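Local coordinates for protein probable ribonuclease HepT (Haemophilus influenzae, PDB 1JOG) that is probably the RNase toxin of a type VII toxin-antitoxin pair, neutralised by its cognate antitoxin MntA, and forms a homodimer, at residues V22-I25 / N29-D32; G45-F50 / E116-V121. All coordinates share one frame; numbering follows the deposited sequence.

From the N terminus, helix 8-26 runs into a short turn, and interaction 1 closes that turn by packing residues 22-25, near the C-terminal end of helix 8-26, against residues 29-32, mostly on the short helix 28-31. The chain then enters the long helix 36-68, whose N-terminal half supplies segment 45-50. Interaction 2 closes a much wider loop, with 65 residues between its segments, when helix 115-123 comes back onto that half. The two contacts therefore follow in series, neither nested nor crossed, with centres 15 Å apart. They meet where Ile25 CD1 packs on Ala46 CB at 3.9 Å, joining helix 8-26 to helix 36-68, and both also touch the second subunit.

Interaction 1 of 2, residues V22-I25 / N29-D32; sequences VVQI and NWFD
Gln24 and Trp30 make the polar-on-aromatic part of the contact. The amide oxygen OE1 of Gln24 stands over one face of the Trp30 indole, offset toward the rim, 3.8 Å from CE3 of Trp30. The amide and ring planes are 79° apart, close to perpendicular, so the amide presents its oxygen end to the ring instead of stacking on it. A bend at chi2 (-55°) turns the Gln24 chain over to place OE1 there. The backbone carbonyl of the same residue reaches the six-membered ring too, with Gln24 O 3.8 Å from Trp30 CE3.

A second carbonyl contact involves Phe31: Ile25 O lies 3.5 Å from Phe31 CB and 3.7 Å from Phe31 CG, at the root of the aromatic side chain. The purely apolar part is looser. Ile25 CG2 sits above one face of the Phe31 ring, displaced toward its rim, and is 4.3 Å from Phe31 CE1.

Outside the pair, Trp30 and Phe31 both rest on Leu42 of helix 36-68, while Gln24 and Trp30 pack on Ile37 and Val38 of the second subunit, respectively. Asp27, in the link between the helices, accepts through OD1 a hydrogen bond from Trp30 N. Together these contacts describe a short helix joined by a tight turn to helix 8-26 and set across its C-terminal end at the dimer interface, two aromatic side chains against the carbonyls of the last turn.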
ATOM      1  N   VAL A  22      12.717   0.283  -9.794  1.00 28.93           N
ATOM      2  CA  VAL A  22      12.678  -0.648 -10.873  1.00 37.81           C
ATOM      3  C   VAL A  22      14.115  -0.907 -11.406  1.00 45.82           C
ATOM      4  O   VAL A  22      14.512  -2.084 -11.659  1.00 28.91           O
ATOM      5  CB  VAL A  22      11.698  -0.150 -11.889  1.00 28.75           C
ATOM      6  CG1 VAL A  22      11.846  -0.853 -13.212  1.00 23.51           C
ATOM      7  CG2 VAL A  22      10.340  -0.404 -11.350  1.00 29.30           C
ATOM      8  N   VAL A  23      14.932   0.138 -11.534  1.00 25.15           N
ATOM      9  CA  VAL A  23      16.299  -0.146 -12.008  1.00 23.73           C
ATOM     10  C   VAL A  23      17.065  -1.188 -11.167  1.00 43.65           C
ATOM     11  O   VAL A  23      17.692  -2.104 -11.725  1.00 43.70           O
ATOM     12  CB  VAL A  23      17.219   1.089 -12.080  1.00 48.51           C
ATOM     13  CG1 VAL A  23      18.639   0.582 -12.363  1.00 32.58           C
ATOM     14  CG2 VAL A  23      16.770   2.065 -13.227  1.00 31.39           C
ATOM     15  N   GLN A  24      17.056  -1.045  -9.837  1.00 30.99           N
ATOM     16  CA  GLN A  24      17.766  -2.035  -9.023  1.00 52.44           C
ATOM     17  C   GLN A  24      17.183  -3.424  -9.206  1.00 49.25           C
ATOM     18  O   GLN A  24      17.899  -4.409  -9.168  1.00 49.07           O
ATOM     19  CB  GLN A  24      17.691  -1.702  -7.519  1.00 40.38           C
ATOM     20  CG  GLN A  24      18.684  -0.709  -7.105  1.00 52.51           C
ATOM     21  CD  GLN A  24      20.060  -1.150  -7.500  1.00 75.51           C
ATOM     22  OE1 GLN A  24      20.475  -2.283  -7.190  1.00 71.35           O
ATOM     23  NE2 GLN A  24      20.787  -0.272  -8.215  1.00 84.08           N
ATOM     24  N   ILE A  25      15.875  -3.507  -9.383  1.00 41.31           N
ATOM     25  CA  ILE A  25      15.235  -4.804  -9.469  1.00 44.87           C
ATOM     26  C   ILE A  25      15.627  -5.536 -10.734  1.00 42.70           C
ATOM     27  O   ILE A  25      15.788  -6.745 -10.707  1.00 38.66           O
ATOM     28  CB  ILE A  25      13.681  -4.681  -9.362  1.00 52.57           C
ATOM     29  CG1 ILE A  25      13.289  -4.227  -7.936  1.00 37.37           C
ATOM     30  CG2 ILE A  25      13.002  -6.024  -9.776  1.00 27.70           C
ATOM     31  CD1 ILE A  25      11.737  -4.233  -7.704  1.00 29.98           C
ATOM     32  N   ASN A  29      21.707  -9.793 -11.930  1.00 27.94           N
ATOM     33  CA  ASN A  29      22.867 -10.296 -11.225  1.00 30.42           C
ATOM     34  C   ASN A  29      22.845  -9.904  -9.770  1.00 32.79           C
ATOM     35  O   ASN A  29      23.262 -10.665  -8.919  1.00 44.19           O
ATOM     36  CB  ASN A  29      24.148  -9.717 -11.837  1.00 30.89           C
ATOM     37  CG  ASN A  29      24.741 -10.617 -12.865  1.00 71.24           C
ATOM     38  OD1 ASN A  29      24.913 -11.821 -12.620  1.00 66.30           O
ATOM     39  ND2 ASN A  29      25.082 -10.051 -14.023  1.00 65.72           N
ATOM     40  N   TRP A  30      22.378  -8.694  -9.488  1.00 40.07           N
ATOM     41  CA  TRP A  30      22.367  -8.235  -8.104  1.00 24.94           C
ATOM     42  C   TRP A  30      21.185  -8.796  -7.399  1.00 32.90           C
ATOM     43  O   TRP A  30      21.365  -9.361  -6.314  1.00 42.30           O
ATOM     44  CB  TRP A  30      22.307  -6.729  -8.022  1.00 46.38           C
ATOM     45  CG  TRP A  30      22.236  -6.308  -6.623  1.00 44.89           C
ATOM     46  CD1 TRP A  30      23.271  -6.198  -5.760  1.00 33.91           C
ATOM     47  CD2 TRP A  30      21.061  -5.974  -5.890  1.00 42.93           C
ATOM     48  NE1 TRP A  30      22.825  -5.827  -4.537  1.00 35.48           N
ATOM     49  CE2 TRP A  30      21.465  -5.668  -4.582  1.00 44.25           C
ATOM     50  CE3 TRP A  30      19.714  -5.889  -6.216  1.00 22.54           C
ATOM     51  CZ2 TRP A  30      20.561  -5.276  -3.580  1.00 27.34           C
ATOM     52  CZ3 TRP A  30      18.818  -5.503  -5.246  1.00 33.68           C
ATOM     53  CH2 TRP A  30      19.248  -5.195  -3.925  1.00 34.76           C
ATOM     54  N   PHE A  31      19.990  -8.641  -8.010  1.00 21.86           N
ATOM     55  CA  PHE A  31      18.706  -9.155  -7.487  1.00 36.50           C
ATOM     56  C   PHE A  31      18.650 -10.712  -7.370  1.00 38.39           C
ATOM     57  O   PHE A  31      18.058 -11.226  -6.438  1.00 36.04           O
ATOM     58  CB  PHE A  31      17.545  -8.691  -8.374  1.00 26.28           C
ATOM     59  CG  PHE A  31      16.173  -9.017  -7.815  1.00 42.06           C
ATOM     60  CD1 PHE A  31      15.553  -8.175  -6.903  1.00 23.96           C
ATOM     61  CD2 PHE A  31      15.474 -10.104  -8.281  1.00 20.97           C
ATOM     62  CE1 PHE A  31      14.311  -8.404  -6.478  1.00 24.41           C
ATOM     63  CE2 PHE A  31      14.210 -10.361  -7.859  1.00 26.01           C
ATOM     64  CZ  PHE A  31      13.604  -9.518  -6.962  1.00 26.92           C
ATOM     65  N   ASP A  32      19.287 -11.468  -8.266  1.00 32.23           N
ATOM     66  CA  ASP A  32      19.233 -12.954  -8.136  1.00 57.18           C
ATOM     67  C   ASP A  32      19.992 -13.528  -6.898  1.00 44.73           C
ATOM     68  O   ASP A  32      19.722 -14.633  -6.428  1.00 41.36           O
ATOM     69  CB  ASP A  32      19.799 -13.607  -9.402  1.00 59.75           C
ATOM     70  CG  ASP A  32      18.925 -13.392 -10.610  1.00 74.81           C
ATOM     71  OD1 ASP A  32      19.430 -13.629 -11.733  1.00 76.83           O
ATOM     72  OD2 ASP A  32      17.743 -13.008 -10.445  1.00 58.57           O
TER

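Interaction 2 of 2, residues G45-F50 / E116-V121; sequences GAIQKF and EKAMAV
Helix-to-helix packing in the buried core of this all-helical subunit brings the N-terminal half of helix 36-68 against helix 115-123, close to the RX(4)HXY motif. The side chain of Ile47 is about 8 Å from that of Arg106, and that of Val121 about 8 Å from that of His111; both motif residues are probably catalytic, as inferred from relatives.

Ile47 carries the contact from its side. Its CA lies 7.4 Å from CA of Val121, the nearest such pair between the segments, and its side chain projects toward helix 115-123. With chi2 near anti (-168°), the chain is extended and CD1 is carried deep between Ala118 and Val121, about one helical turn apart. The closest approach of the two segments is made there, a close C-to-O contact of 3.2 Å between Ile47 CD1 and the backbone oxygen Ala118 O, which is not a hydrogen bond. CD1 of Ile47 also meets CB of Ala118 at 4.0 Å and CG1 of Val121 at 3.9 Å. Val121 CG1 lies against both branches of the isoleucine, being 4.1 Å from CG2 of Ile47. The Ile47 and Val121 side chains cross at about a right angle.

Neighbouring elements frame this patch. Ile47 and Ala118 both touch Thr112 within the motif, and Val121 and Phe50 both touch Met105 of helix 96-106. Beyond the contact, Lys49 NZ forms a salt bridge with Asp40 of the second subunit.

Apart from the Ala118 carbonyl, Ile47, Ala118 and Val121 meet through aliphatic groups, and all three are buried, so the attachment of helix 115-123 here rests on shape and hydrophobic burial, without directional side-chain bonds between the two segments.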
ATOM      1  N   GLY A  45       7.605  -3.468  -2.233  1.00 26.61           N
ATOM      2  CA  GLY A  45       7.901  -2.040  -2.173  1.00 23.56           C
ATOM      3  C   GLY A  45       7.696  -1.272  -3.459  1.00 26.96           C
ATOM      4  O   GLY A  45       7.211  -0.155  -3.411  1.00 29.75           O
ATOM      5  N   ALA A  46       8.104  -1.869  -4.577  1.00 25.26           N
ATOM      6  CA  ALA A  46       7.932  -1.286  -5.918  1.00 26.88           C
ATOM      7  C   ALA A  46       6.424  -1.152  -6.174  1.00 32.92           C
ATOM      8  O   ALA A  46       6.009  -0.200  -6.751  1.00 29.84           O
ATOM      9  CB  ALA A  46       8.554  -2.165  -6.990  1.00 20.58           C
ATOM     10  N   ILE A  47       5.620  -2.105  -5.672  1.00 38.92           N
ATOM     11  CA  ILE A  47       4.184  -2.059  -5.879  1.00 30.81           C
ATOM     12  C   ILE A  47       3.558  -0.885  -5.055  1.00 37.79           C
ATOM     13  O   ILE A  47       2.652  -0.142  -5.492  1.00 31.16           O
ATOM     14  CB  ILE A  47       3.535  -3.429  -5.522  1.00  8.69           C
ATOM     15  CG1 ILE A  47       3.870  -4.434  -6.642  1.00 34.38           C
ATOM     16  CG2 ILE A  47       1.957  -3.371  -5.662  1.00  8.14           C
ATOM     17  CD1 ILE A  47       3.041  -5.815  -6.586  1.00 19.19           C
ATOM     18  N   GLN A  48       4.103  -0.707  -3.883  1.00 27.78           N
ATOM     19  CA  GLN A  48       3.671   0.355  -2.984  1.00 30.20           C
ATOM     20  C   GLN A  48       3.982   1.690  -3.619  1.00 33.83           C
ATOM     21  O   GLN A  48       3.237   2.651  -3.470  1.00 28.45           O
ATOM     22  CB  GLN A  48       4.465   0.257  -1.667  1.00 31.14           C
ATOM     23  CG  GLN A  48       4.074   1.379  -0.733  1.00 36.00           C
ATOM     24  CD  GLN A  48       2.977   0.980   0.180  1.00 43.07           C
ATOM     25  OE1 GLN A  48       2.091   0.160  -0.164  1.00 47.50           O
ATOM     26  NE2 GLN A  48       2.999   1.563   1.375  1.00 48.73           N
ATOM     27  N   LYS A  49       5.136   1.741  -4.283  1.00 25.88           N
ATOM     28  CA  LYS A  49       5.581   2.916  -4.899  1.00 24.20           C
ATOM     29  C   LYS A  49       4.743   3.163  -6.123  1.00 24.08           C
ATOM     30  O   LYS A  49       4.491   4.294  -6.426  1.00 23.86           O
ATOM     31  CB  LYS A  49       7.053   2.821  -5.232  1.00 33.26           C
ATOM     32  CG  LYS A  49       7.887   3.087  -4.001  1.00 25.36           C
ATOM     33  CD  LYS A  49       9.364   2.927  -4.306  1.00 26.41           C
ATOM     34  CE  LYS A  49      10.188   3.404  -3.151  1.00 23.93           C
ATOM     35  NZ  LYS A  49      11.633   3.699  -3.668  1.00 21.62           N
ATOM     36  N   PHE A  50       4.311   2.110  -6.816  1.00 33.31           N
ATOM     37  CA  PHE A  50       3.449   2.299  -7.978  1.00 26.01           C
ATOM     38  C   PHE A  50       2.105   2.979  -7.553  1.00 19.95           C
ATOM     39  O   PHE A  50       1.579   3.866  -8.215  1.00 33.30           O
ATOM     40  CB  PHE A  50       3.191   0.958  -8.647  1.00 32.66           C
ATOM     41  CG  PHE A  50       1.914   0.905  -9.386  1.00 20.14           C
ATOM     42  CD1 PHE A  50       0.800   0.304  -8.816  1.00 23.55           C
ATOM     43  CD2 PHE A  50       1.767   1.588 -10.576  1.00 31.78           C
ATOM     44  CE1 PHE A  50      -0.505   0.380  -9.409  1.00 21.96           C
ATOM     45  CE2 PHE A  50       0.491   1.680 -11.178  1.00 18.00           C
ATOM     46  CZ  PHE A  50      -0.638   1.074 -10.587  1.00 43.16           C
ATOM     47  N   GLU A 116       2.098 -14.446  -6.789  1.00 35.37           N
ATOM     48  CA  GLU A 116       1.787 -14.486  -8.209  1.00 42.68           C
ATOM     49  C   GLU A 116       1.021 -13.251  -8.628  1.00 31.68           C
ATOM     50  O   GLU A 116       1.234 -12.725  -9.702  1.00 31.99           O
ATOM     51  CB  GLU A 116       0.923 -15.724  -8.556  1.00 41.42           C
ATOM     52  CG  GLU A 116       1.682 -17.041  -8.491  1.00 54.59           C
ATOM     53  CD  GLU A 116       3.014 -16.947  -9.211  1.00 58.00           C
ATOM     54  OE1 GLU A 116       3.040 -16.657 -10.439  1.00 64.76           O
ATOM     55  OE2 GLU A 116       4.035 -17.155  -8.535  1.00 54.28           O
ATOM     56  N   LYS A 117       0.087 -12.820  -7.794  1.00 35.56           N
ATOM     57  CA  LYS A 117      -0.678 -11.636  -8.137  1.00 34.14           C
ATOM     58  C   LYS A 117       0.270 -10.469  -8.089  1.00 23.36           C
ATOM     59  O   LYS A 117       0.239  -9.608  -8.959  1.00 39.50           O
ATOM     60  CB  LYS A 117      -1.838 -11.461  -7.183  1.00 42.32           C
ATOM     61  CG  LYS A 117      -3.084 -12.247  -7.614  1.00 36.80           C
ATOM     62  CD  LYS A 117      -4.232 -12.051  -6.544  1.00 43.05           C
ATOM     63  CE  LYS A 117      -5.375 -13.075  -6.697  1.00 55.39           C
ATOM     64  NZ  LYS A 117      -6.439 -12.835  -5.650  1.00 64.92           N
ATOM     65  N   ALA A 118       1.222 -10.524  -7.142  1.00 20.05           N
ATOM     66  CA  ALA A 118       2.229  -9.506  -7.037  1.00 34.92           C
ATOM     67  C   ALA A 118       3.174  -9.414  -8.234  1.00 33.00           C
ATOM     68  O   ALA A 118       3.668  -8.302  -8.576  1.00 30.53           O
ATOM     69  CB  ALA A 118       3.060  -9.699  -5.722  1.00 37.04           C
HETATM   70  N   MSE A 119       3.516 -10.567  -8.828  1.00 39.81           N
HETATM   71  CA  MSE A 119       4.439 -10.594 -10.002  1.00 25.97           C
HETATM   72  C   MSE A 119       3.662  -9.995 -11.196  1.00 16.84           C
HETATM   73  O   MSE A 119       4.187  -9.251 -12.032  1.00 35.52           O
HETATM   74  CB  MSE A 119       4.804 -12.053 -10.398  1.00 32.74           C
HETATM   75  CG  MSE A 119       5.725 -12.827  -9.395  1.00 48.15           C
HETATM   76 SE   MSE A 119       7.303 -11.859  -8.911  1.00 67.27          SE
HETATM   77  CE  MSE A 119       8.096 -11.278 -10.558  1.00 68.71           C
ATOM     78  N   ALA A 120       2.391 -10.362 -11.267  1.00 22.87           N
ATOM     79  CA  ALA A 120       1.560  -9.915 -12.371  1.00 20.91           C
ATOM     80  C   ALA A 120       1.440  -8.374 -12.335  1.00 49.39           C
ATOM     81  O   ALA A 120       1.534  -7.706 -13.373  1.00 39.68           O
ATOM     82  CB  ALA A 120       0.198 -10.582 -12.287  1.00 27.87           C
ATOM     83  N   VAL A 121       1.285  -7.798 -11.149  1.00 30.22           N
ATOM     84  CA  VAL A 121       1.160  -6.366 -11.081  1.00 41.61           C
ATOM     85  C   VAL A 121       2.521  -5.724 -11.352  1.00 39.17           C
ATOM     86  O   VAL A 121       2.626  -4.679 -12.012  1.00 30.83           O
ATOM     87  CB  VAL A 121       0.581  -5.940  -9.696  1.00 58.17           C
ATOM     88  CG1 VAL A 121       0.786  -4.430  -9.427  1.00 30.40           C
ATOM     89  CG2 VAL A 121      -0.888  -6.297  -9.657  1.00 20.26           C
TER